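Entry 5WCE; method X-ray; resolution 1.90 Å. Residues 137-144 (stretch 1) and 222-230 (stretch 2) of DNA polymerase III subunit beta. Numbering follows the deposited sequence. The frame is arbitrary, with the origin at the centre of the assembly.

Stretch 1 137-144: AVDTNELI
Stretch 2 222-230: SAGETVDLQ

Residues 137-139 end a strand, and 140-144 begin a helix with phi/psi near -60/-43. Residues 223-225 form a loop leading into strand 226-230. The two strands run antiparallel, with 139° between their directions. Val-138 faces Val-227 as the hydrogen-bonded pair, CA-CA 5.3 Å. Ala-137 lies across from Asp-228 (CA-CA 4.5 Å) and Asp-139 from Thr-226 (CA-CA 4.4 Å), both non-hydrogen-bonded pairs.

Val-138 N donates to Val-227 O at 2.8 Å, and Val-227 N donates to Val-138 O at 2.9 Å. The pairing extends past the strand: Thr-140 N donates to Glu-225 O at 2.9 Å.

Thr-140 is buried, chi1 m, with CB toward stretch 2. Its OG1 donates to Gly-224 O at 2.8 Å, so the hydroxyl is satisfied in the interior, while CG2 lies 4.1 Å from Ala-223 CB.

Val-138 and Val-227, both t, share one buried face, which suits their branched apolar side chains. Val-138 CG2 is 4.2 Å from Leu-229 CB. Leu-143 (t, p) brings CD2 to 4.0 Å from Val-227 CG1, packing the helix against the strand.

Ala-137 and Asp-228 (m) share the other face; Ala-137 CB lies 3.7 Å from Asp-228 OD1. The CA-to-CB bond of Asp-139 (chi1 t) points away from stretch 2, and the side chain caps the helix: Asp-139 OD1 accepts from Glu-142 N at 3.0 Å. The contact buries 458 Å², both sides summed.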

# COMPACT_ATOMS: atom_id res chain seq x y z
N ALA A 137 27.91 12.26 21.05
CA ALA A 137 26.50 12.68 21.11
C ALA A 137 26.18 13.59 19.94
O ALA A 137 26.89 14.57 19.70
CB ALA A 137 26.19 13.38 22.42
N VAL A 138 25.17 13.19 19.17
CA VAL A 138 24.68 13.93 18.03
C VAL A 138 23.25 14.30 18.26
O VAL A 138 22.41 13.44 18.52
CB VAL A 138 24.82 13.14 16.69
CG1 VAL A 138 24.47 14.03 15.52
CG2 VAL A 138 26.23 12.56 16.57
N ASP A 139 22.95 15.58 18.11
CA ASP A 139 21.56 16.00 18.16
C ASP A 139 20.68 15.19 17.20
O ASP A 139 20.98 15.07 15.99
CB ASP A 139 21.45 17.51 17.87
CG ASP A 139 20.05 17.98 17.95
OD1 ASP A 139 19.25 17.82 17.00
OD2 ASP A 139 19.71 18.48 19.01
N THR A 140 19.58 14.65 17.70
CA THR A 140 18.77 13.70 16.97
C THR A 140 18.11 14.31 15.74
O THR A 140 18.05 13.69 14.68
CB THR A 140 17.68 13.07 17.87
OG1 THR A 140 18.30 12.36 18.97
CG2 THR A 140 16.82 12.12 17.11
N ASN A 141 17.56 15.49 15.92
CA ASN A 141 16.93 16.22 14.81
C ASN A 141 17.94 16.56 13.72
O ASN A 141 17.64 16.42 12.55
CB ASN A 141 16.20 17.46 15.32
CG ASN A 141 14.89 17.11 16.05
OD1 ASN A 141 14.20 16.10 15.77
ND2 ASN A 141 14.52 17.97 16.95
N GLU A 142 19.15 16.97 14.12
CA GLU A 142 20.27 17.16 13.21
C GLU A 142 20.60 15.89 12.42
O GLU A 142 20.77 15.97 11.17
CB GLU A 142 21.48 17.69 13.94
CG GLU A 142 21.34 19.12 14.47
CD GLU A 142 21.14 20.11 13.34
OE1 GLU A 142 22.10 20.39 12.64
OE2 GLU A 142 20.01 20.58 13.15
N LEU A 143 20.66 14.73 13.10
CA LEU A 143 20.97 13.49 12.41
C LEU A 143 19.86 13.12 11.44
O LEU A 143 20.11 12.66 10.30
CB LEU A 143 21.27 12.38 13.43
CG LEU A 143 21.92 11.11 12.93
CD1 LEU A 143 23.18 11.46 12.16
CD2 LEU A 143 22.24 10.23 14.17
N ILE A 144 18.62 13.36 11.87
CA ILE A 144 17.45 13.10 11.05
C ILE A 144 17.56 13.96 9.76
O ILE A 144 17.33 13.45 8.70
CB ILE A 144 16.11 13.33 11.79
CG1 ILE A 144 15.81 12.14 12.71
CG2 ILE A 144 14.94 13.51 10.79
CD1 ILE A 144 14.61 12.37 13.65
N SER A 222 11.81 7.22 17.53
CA SER A 222 11.49 7.03 18.96
C SER A 222 12.61 7.47 19.92
O SER A 222 12.51 7.21 21.13
CB SER A 222 11.23 5.54 19.22
OG SER A 222 10.28 4.93 18.35
N ALA A 223 13.67 8.11 19.41
CA ALA A 223 14.84 8.46 20.22
C ALA A 223 14.60 9.67 21.07
O ALA A 223 13.58 10.31 20.93
CB ALA A 223 16.06 8.70 19.31
N GLY A 224 15.56 9.99 21.93
CA GLY A 224 15.58 11.18 22.78
C GLY A 224 16.22 12.38 22.11
O GLY A 224 16.24 12.47 20.88
N GLU A 225 16.78 13.29 22.90
CA GLU A 225 17.35 14.54 22.34
C GLU A 225 18.60 14.29 21.49
O GLU A 225 18.88 15.04 20.53
CB GLU A 225 17.73 15.54 23.46
CG GLU A 225 16.56 16.19 24.21
CD GLU A 225 15.76 17.17 23.35
OE1 GLU A 225 16.07 18.39 23.34
OE2 GLU A 225 14.82 16.70 22.66
N THR A 226 19.39 13.29 21.89
CA THR A 226 20.60 12.94 21.18
C THR A 226 20.65 11.44 20.90
O THR A 226 19.95 10.64 21.52
CB THR A 226 21.88 13.39 21.90
OG1 THR A 226 22.00 12.72 23.13
CG2 THR A 226 21.89 14.88 22.18
N VAL A 227 21.44 11.11 19.88
CA VAL A 227 21.80 9.73 19.51
C VAL A 227 23.33 9.69 19.68
O VAL A 227 24.05 10.62 19.22
CB VAL A 227 21.41 9.42 18.07
CG1 VAL A 227 21.98 8.09 17.56
CG2 VAL A 227 19.91 9.46 17.94
N ASP A 228 23.81 8.64 20.35
CA ASP A 228 25.22 8.38 20.42
C ASP A 228 25.76 7.63 19.16
O ASP A 228 25.19 6.60 18.73
CB ASP A 228 25.56 7.64 21.73
CG ASP A 228 25.63 8.59 22.93
OD1 ASP A 228 25.45 9.81 22.78
OD2 ASP A 228 25.92 8.14 24.03
N LEU A 229 26.85 8.15 18.58
CA LEU A 229 27.45 7.58 17.41
C LEU A 229 28.87 7.12 17.76
O LEU A 229 29.65 7.83 18.47
CB LEU A 229 27.48 8.61 16.27
CG LEU A 229 28.15 8.24 14.96
CD1 LEU A 229 27.39 7.14 14.24
CD2 LEU A 229 28.19 9.46 14.07
N GLN A 230 29.21 5.93 17.29
CA GLN A 230 30.56 5.44 17.35
C GLN A 230 30.97 4.97 15.99
O GLN A 230 30.16 4.45 15.22
CB GLN A 230 30.72 4.32 18.38
CG GLN A 230 30.41 4.74 19.80
CD GLN A 230 30.27 3.54 20.72
OE1 GLN A 230 29.22 2.89 20.75
NE2 GLN A 230 31.31 3.26 21.46